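Local coordinates for mutual gliding motility protein C (Myxococcus xanthus DK 1622, PDB 7CY1) that probably acts as a homodimeric Roadblock/LC7-type partner in the machinery that controls cell polarity and reversals during gliding motility, at residues R84-D89 against K115-L120; W47-N52 against E77-V82. All blocks are in the same frame, centred on the assembly; numbering follows the deposited sequence.

Contact 1. Residues R84-D89 against K115-L120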
loop_
_atom_site.group_PDB
_atom_site.type_symbol
_atom_site.label_atom_id
_atom_site.label_comp_id
_atom_site.label_asym_id
_atom_site.label_seq_id
_atom_site.Cartn_x
_atom_site.Cartn_y
_atom_site.Cartn_z
ATOM N N ARG A 84 5.392 3.262 -7.531
ATOM C CA ARG A 84 5.331 2.544 -8.831
ATOM C C ARG A 84 6.731 2.449 -9.409
ATOM O O ARG A 84 7.533 3.346 -9.134
ATOM C CB ARG A 84 4.434 3.287 -9.821
ATOM C CG ARG A 84 2.964 3.027 -9.553
ATOM C CD ARG A 84 2.070 3.524 -10.666
ATOM N NE ARG A 84 0.758 2.949 -10.384
ATOM C CZ ARG A 84 0.312 1.797 -10.871
ATOM N NH1 ARG A 84 1.042 1.090 -11.720
ATOM N NH2 ARG A 84 -0.869 1.357 -10.504
ATOM N N LEU A 85 6.976 1.415 -10.208
ATOM C CA LEU A 85 8.279 1.169 -10.870
ATOM C C LEU A 85 8.448 2.143 -12.048
ATOM O O LEU A 85 7.476 2.404 -12.747
ATOM C CB LEU A 85 8.308 -0.292 -11.320
ATOM C CG LEU A 85 9.679 -0.803 -11.743
ATOM C CD1 LEU A 85 10.624 -0.869 -10.552
ATOM C CD2 LEU A 85 9.545 -2.165 -12.409
ATOM N N VAL A 86 9.636 2.719 -12.206
ATOM C CA VAL A 86 10.016 3.593 -13.355
ATOM C C VAL A 86 10.958 2.799 -14.276
ATOM O O VAL A 86 10.786 2.854 -15.494
ATOM C CB VAL A 86 10.642 4.895 -12.823
ATOM C CG1 VAL A 86 11.548 5.566 -13.838
ATOM C CG2 VAL A 86 9.566 5.857 -12.336
ATOM N N SER A 87 11.895 2.058 -13.697
ATOM C CA SER A 87 12.936 1.262 -14.391
ATOM C C SER A 87 13.538 0.301 -13.378
ATOM O O SER A 87 13.269 0.392 -12.182
ATOM C CB SER A 87 13.996 2.160 -14.985
ATOM O OG SER A 87 14.987 2.475 -14.014
ATOM N N PRO A 88 14.408 -0.631 -13.800
ATOM C CA PRO A 88 15.001 -1.570 -12.851
ATOM C C PRO A 88 15.781 -0.868 -11.729
ATOM O O PRO A 88 16.012 -1.499 -10.718
ATOM C CB PRO A 88 15.941 -2.407 -13.734
ATOM C CG PRO A 88 15.343 -2.282 -15.126
ATOM C CD PRO A 88 14.841 -0.856 -15.189
ATOM N N ASP A 89 16.167 0.396 -11.930
ATOM C CA ASP A 89 17.007 1.159 -10.968
ATOM C C ASP A 89 16.185 2.176 -10.168
ATOM O O ASP A 89 16.676 2.573 -9.107
ATOM C CB ASP A 89 18.135 1.895 -11.688
ATOM C CG ASP A 89 19.024 0.952 -12.471
ATOM O OD1 ASP A 89 19.322 -0.145 -11.945
ATOM O OD2 ASP A 89 19.383 1.312 -13.612
ATOM N N LYS A 115 4.791 8.668 -18.186
ATOM C CA LYS A 115 5.433 9.935 -18.615
ATOM C C LYS A 115 6.828 10.043 -17.998
ATOM O O LYS A 115 7.755 10.479 -18.694
ATOM C CB LYS A 115 4.579 11.125 -18.197
ATOM C CG LYS A 115 3.174 11.124 -18.771
ATOM C CD LYS A 115 2.449 12.362 -18.369
ATOM C CE LYS A 115 0.967 12.142 -18.233
ATOM N NZ LYS A 115 0.283 13.435 -18.018
ATOM N N VAL A 116 6.968 9.664 -16.733
ATOM C CA VAL A 116 8.294 9.619 -16.060
ATOM C C VAL A 116 9.157 8.543 -16.730
ATOM O O VAL A 116 10.363 8.805 -16.929
ATOM C CB VAL A 116 8.152 9.391 -14.544
ATOM C CG1 VAL A 116 9.489 9.043 -13.904
ATOM C CG2 VAL A 116 7.526 10.598 -13.862
ATOM N N ARG A 117 8.585 7.384 -17.065
ATOM C CA ARG A 117 9.351 6.280 -17.696
ATOM C C ARG A 117 9.889 6.772 -19.041
ATOM O O ARG A 117 11.003 6.364 -19.395
ATOM C CB ARG A 117 8.512 5.008 -17.848
ATOM C CG ARG A 117 8.504 4.129 -16.607
ATOM C CD ARG A 117 8.017 2.721 -16.887
ATOM N NE ARG A 117 6.577 2.706 -17.120
ATOM C CZ ARG A 117 5.638 2.730 -16.166
ATOM N NH1 ARG A 117 5.970 2.772 -14.886
ATOM N NH2 ARG A 117 4.354 2.719 -16.494
ATOM N N ALA A 118 9.141 7.641 -19.729
ATOM C CA ALA A 118 9.502 8.187 -21.056
ATOM C C ALA A 118 10.685 9.162 -20.943
ATOM O O ALA A 118 11.338 9.369 -21.955
ATOM C CB ALA A 118 8.304 8.845 -21.698
ATOM N N GLU A 119 10.957 9.751 -19.776
ATOM C CA GLU A 119 12.016 10.790 -19.643
ATOM C C GLU A 119 13.391 10.141 -19.498
ATOM O O GLU A 119 14.374 10.875 -19.595
ATOM C CB GLU A 119 11.783 11.705 -18.444
ATOM C CG GLU A 119 10.557 12.574 -18.587
ATOM C CD GLU A 119 10.619 13.595 -19.707
ATOM O OE1 GLU A 119 11.716 13.803 -20.262
ATOM O OE2 GLU A 119 9.568 14.189 -20.012
ATOM N N LEU A 120 13.465 8.830 -19.276
ATOM C CA LEU A 120 14.750 8.119 -19.041
ATOM C C LEU A 120 15.626 8.204 -20.298
ATOM O O LEU A 120 15.543 7.375 -21.206
ATOM C CB LEU A 120 14.456 6.667 -18.656
ATOM C CG LEU A 120 13.653 6.476 -17.371
ATOM C CD1 LEU A 120 13.198 5.029 -17.245
ATOM C CD2 LEU A 120 14.456 6.910 -16.150
HETATM O O HOH W 1 3.371 1.584 -13.356
#

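Contact 2. Residues W47-N52 against E77-V82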
loop_
_atom_site.group_PDB
_atom_site.type_symbol
_atom_site.label_atom_id
_atom_site.label_comp_id
_atom_site.label_asym_id
_atom_site.label_seq_id
_atom_site.Cartn_x
_atom_site.Cartn_y
_atom_site.Cartn_z
ATOM N N TRP A 47 5.901 15.469 8.086
ATOM C CA TRP A 47 7.334 15.481 7.685
ATOM C C TRP A 47 8.156 14.580 8.601
ATOM O O TRP A 47 8.955 13.818 8.089
ATOM C CB TRP A 47 7.865 16.911 7.678
ATOM C CG TRP A 47 7.274 17.717 6.566
ATOM C CD1 TRP A 47 6.565 18.876 6.678
ATOM C CD2 TRP A 47 7.341 17.416 5.166
ATOM N NE1 TRP A 47 6.198 19.324 5.440
ATOM C CE2 TRP A 47 6.661 18.451 4.491
ATOM C CE3 TRP A 47 7.937 16.402 4.416
ATOM C CZ2 TRP A 47 6.533 18.485 3.106
ATOM C CZ3 TRP A 47 7.814 16.436 3.046
ATOM C CH2 TRP A 47 7.129 17.466 2.402
ATOM N N VAL A 48 7.958 14.647 9.915
ATOM C CA VAL A 48 8.686 13.750 10.847
ATOM C C VAL A 48 8.418 12.297 10.424
ATOM O O VAL A 48 9.378 11.549 10.245
ATOM C CB VAL A 48 8.296 14.011 12.312
ATOM C CG1 VAL A 48 8.758 12.887 13.228
ATOM C CG2 VAL A 48 8.840 15.349 12.779
ATOM N N GLU A 49 7.155 11.898 10.278
ATOM C CA GLU A 49 6.803 10.490 9.944
ATOM C C GLU A 49 7.289 10.155 8.534
ATOM O O GLU A 49 7.747 9.023 8.352
ATOM C CB GLU A 49 5.308 10.240 10.055
ATOM C CG GLU A 49 4.836 10.318 11.486
ATOM C CD GLU A 49 3.516 9.614 11.723
ATOM O OE1 GLU A 49 2.800 9.368 10.735
ATOM O OE2 GLU A 49 3.213 9.316 12.892
ATOM N N TYR A 50 7.250 11.109 7.603
ATOM C CA TYR A 50 7.770 10.920 6.230
ATOM C C TYR A 50 9.266 10.567 6.276
ATOM O O TYR A 50 9.678 9.624 5.589
ATOM C CB TYR A 50 7.516 12.144 5.355
ATOM C CG TYR A 50 7.884 11.909 3.910
ATOM C CD1 TYR A 50 7.747 10.655 3.330
ATOM C CD2 TYR A 50 8.398 12.926 3.126
ATOM C CE1 TYR A 50 8.092 10.423 2.010
ATOM C CE2 TYR A 50 8.748 12.712 1.802
ATOM C CZ TYR A 50 8.587 11.458 1.245
ATOM O OH TYR A 50 8.921 11.234 -0.055
ATOM N N ALA A 51 10.057 11.287 7.077
ATOM C CA ALA A 51 11.511 11.051 7.232
ATOM C C ALA A 51 11.718 9.661 7.822
ATOM O O ALA A 51 12.600 8.954 7.372
ATOM C CB ALA A 51 12.131 12.115 8.107
ATOM N N ASN A 52 10.889 9.291 8.785
ATOM C CA ASN A 52 10.955 7.990 9.485
ATOM C C ASN A 52 10.504 6.864 8.539
ATOM O O ASN A 52 10.897 5.723 8.790
ATOM C CB ASN A 52 10.167 8.048 10.800
ATOM C CG ASN A 52 10.849 8.928 11.834
ATOM O OD1 ASN A 52 12.040 9.204 11.727
ATOM N ND2 ASN A 52 10.105 9.422 12.806
ATOM N N GLU A 77 0.366 6.673 10.614
ATOM C CA GLU A 77 -0.839 7.361 11.124
ATOM C C GLU A 77 -1.034 8.664 10.339
ATOM O O GLU A 77 -2.167 8.922 9.979
ATOM C CB GLU A 77 -0.737 7.591 12.635
ATOM C CG GLU A 77 -2.101 7.674 13.304
ATOM C CD GLU A 77 -2.106 7.629 14.827
ATOM O OE1 GLU A 77 -1.246 8.299 15.440
ATOM O OE2 GLU A 77 -2.981 6.929 15.401
ATOM N N LYS A 78 0.030 9.423 10.043
ATOM C CA LYS A 78 -0.071 10.787 9.436
ATOM C C LYS A 78 0.273 10.823 7.942
ATOM O O LYS A 78 -0.131 11.802 7.281
ATOM C CB LYS A 78 0.852 11.778 10.145
ATOM C CG LYS A 78 0.382 12.194 11.524
ATOM C CD LYS A 78 1.500 12.694 12.391
ATOM C CE LYS A 78 1.000 13.432 13.610
ATOM N NZ LYS A 78 2.020 13.445 14.683
ATOM N N VAL A 79 0.993 9.834 7.412
ATOM C CA VAL A 79 1.498 9.889 6.008
ATOM C C VAL A 79 1.081 8.617 5.280
ATOM O O VAL A 79 1.232 7.526 5.846
ATOM C CB VAL A 79 3.023 10.092 5.940
ATOM C CG1 VAL A 79 3.498 10.292 4.515
ATOM C CG2 VAL A 79 3.467 11.262 6.806
ATOM N N LEU A 80 0.602 8.803 4.054
ATOM C CA LEU A 80 0.280 7.741 3.081
ATOM C C LEU A 80 1.305 7.887 1.956
ATOM O O LEU A 80 1.704 9.038 1.690
ATOM C CB LEU A 80 -1.156 7.905 2.573
ATOM C CG LEU A 80 -2.212 8.243 3.621
ATOM C CD1 LEU A 80 -3.582 8.415 2.972
ATOM C CD2 LEU A 80 -2.268 7.181 4.716
ATOM N N THR A 81 1.802 6.768 1.427
ATOM C CA THR A 81 2.700 6.737 0.248
ATOM C C THR A 81 2.092 5.813 -0.805
ATOM O O THR A 81 1.345 4.889 -0.435
ATOM C CB THR A 81 4.130 6.352 0.614
ATOM O OG1 THR A 81 4.164 5.008 1.077
ATOM C CG2 THR A 81 4.715 7.258 1.672
ATOM N N VAL A 82 2.354 6.114 -2.068
ATOM C CA VAL A 82 2.086 5.208 -3.211
ATOM C C VAL A 82 3.383 5.136 -4.006
ATOM O O VAL A 82 4.010 6.179 -4.200
ATOM C CB VAL A 82 0.962 5.730 -4.117
ATOM C CG1 VAL A 82 0.443 4.611 -5.000
ATOM C CG2 VAL A 82 -0.153 6.381 -3.331
#

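Contact 1. Residues R84-D89 against K115-L120
V86 meets V116 and L120 through its two methyls: a chi1 of 156° puts CG1 anti to the backbone N, toward L120, and CG2 anti to the carbonyl carbon, toward V116. R117 bends at chi3 (-73°), which brings its guanidinium to the carbonyl of L85. V86 CG2 touches V116 CG1 at 3.6 Å, the two side chains crossing at about a right angle, and V86 CG1 lies 3.8 Å from L120 CD1. That same leucine methyl also meets S87 CB, at 3.7 Å. On the polar side R117 NH1 approaches L85 O at 2.6 Å, with the oxygen in the guanidinium plane, but the N-H angle of 120° makes this a weak hydrogen bond. A water accepts from both R84 NH1 (2.9 Å) and R117 NH1 (3.2 Å). V86 and S87 both face Y90 in a classic beta bulge, and S87 OG accepts from D89 N in an ST turn. The contact illustrates how C-terminal residues can pack through methyls against the corner that follows strand 79-85, while the L85 carbonyl serves R117, E71 forms a long, weak ion pair with R84, and the shared water probably eases the proximity of both arginines.

Contact 2. Residues W47-N52 against E77-V82
E49, V79 and Y50 carry most of this helix-to-strand contact, and they show how one carboxylate can fasten a helix to the turn that starts a strand. E49 projects from helix 44-61 with its chain extended beyond CG (chi2 -159°), long enough for OE1 to reach the backbone leading into strand 79-85. There OE1 accepts from K78 N at 2.9 Å; the donor comes to the syn side, 25° out of the carboxylate plane, and the N-H angle is 149°. The same oxygen accepts from S76 OG, whose hydroxyl in turn takes a hydrogen bond from V79 N and a weak one from K78 N, so serine and glutamate together hold the turn. The methylenes of K78 run across the carboxylate at about a right angle, with K78 CD 3.7 Å from E49 CD, whereas its ammonium stays 4.7 Å (NZ) from E49 OE2, short of a salt bridge. Next to these polar groups V79 CG2 nests against the helix, 3.9 Å from E49 CB and equally near Y50 N. Y50 CB is a little farther from that methyl, at 4.4 Å, and A46, L53 and A95 also pack on V79. An alanine in place of E49 would probably leave K78 N with just its weak bond to S76 OG, and that hydroxyl without this acceptor. E49 also packs on T68 of the second subunit, which sets this helix close to the dimer interface of the Roadblock/LC7-like fold. The chemistry thus divides in two: the V79 CG2 methyl probably sets the spacing of helix and strand here, while a doubly engaged carboxylate oxygen pins the turn, the K78 charge probably offsetting that of E77 near the carboxylate.

From the N terminus, the chain passes a first helix and the hairpin of strands 17-24 and 29-34 before helix 44-61 opens contact 2. Contact 2 closes at residues 77-82, after strand 71-75, tying this helix to the beginning of strand 79-85. The same strand then carries the chain into contact 1, whose loop runs through strand 90-97 and closes at residues 115-120, where helix 102-118 runs out into the C terminus. The two loops follow in series, neither nesting nor crossing, and their centres lie about 23 Å apart, on opposite sides of the chain's centre. Strand 79-85, outermost in the antiparallel sheet, is tied to helix 44-61 through contact 2, while helix 102-118 packs along it and reaches contact 1.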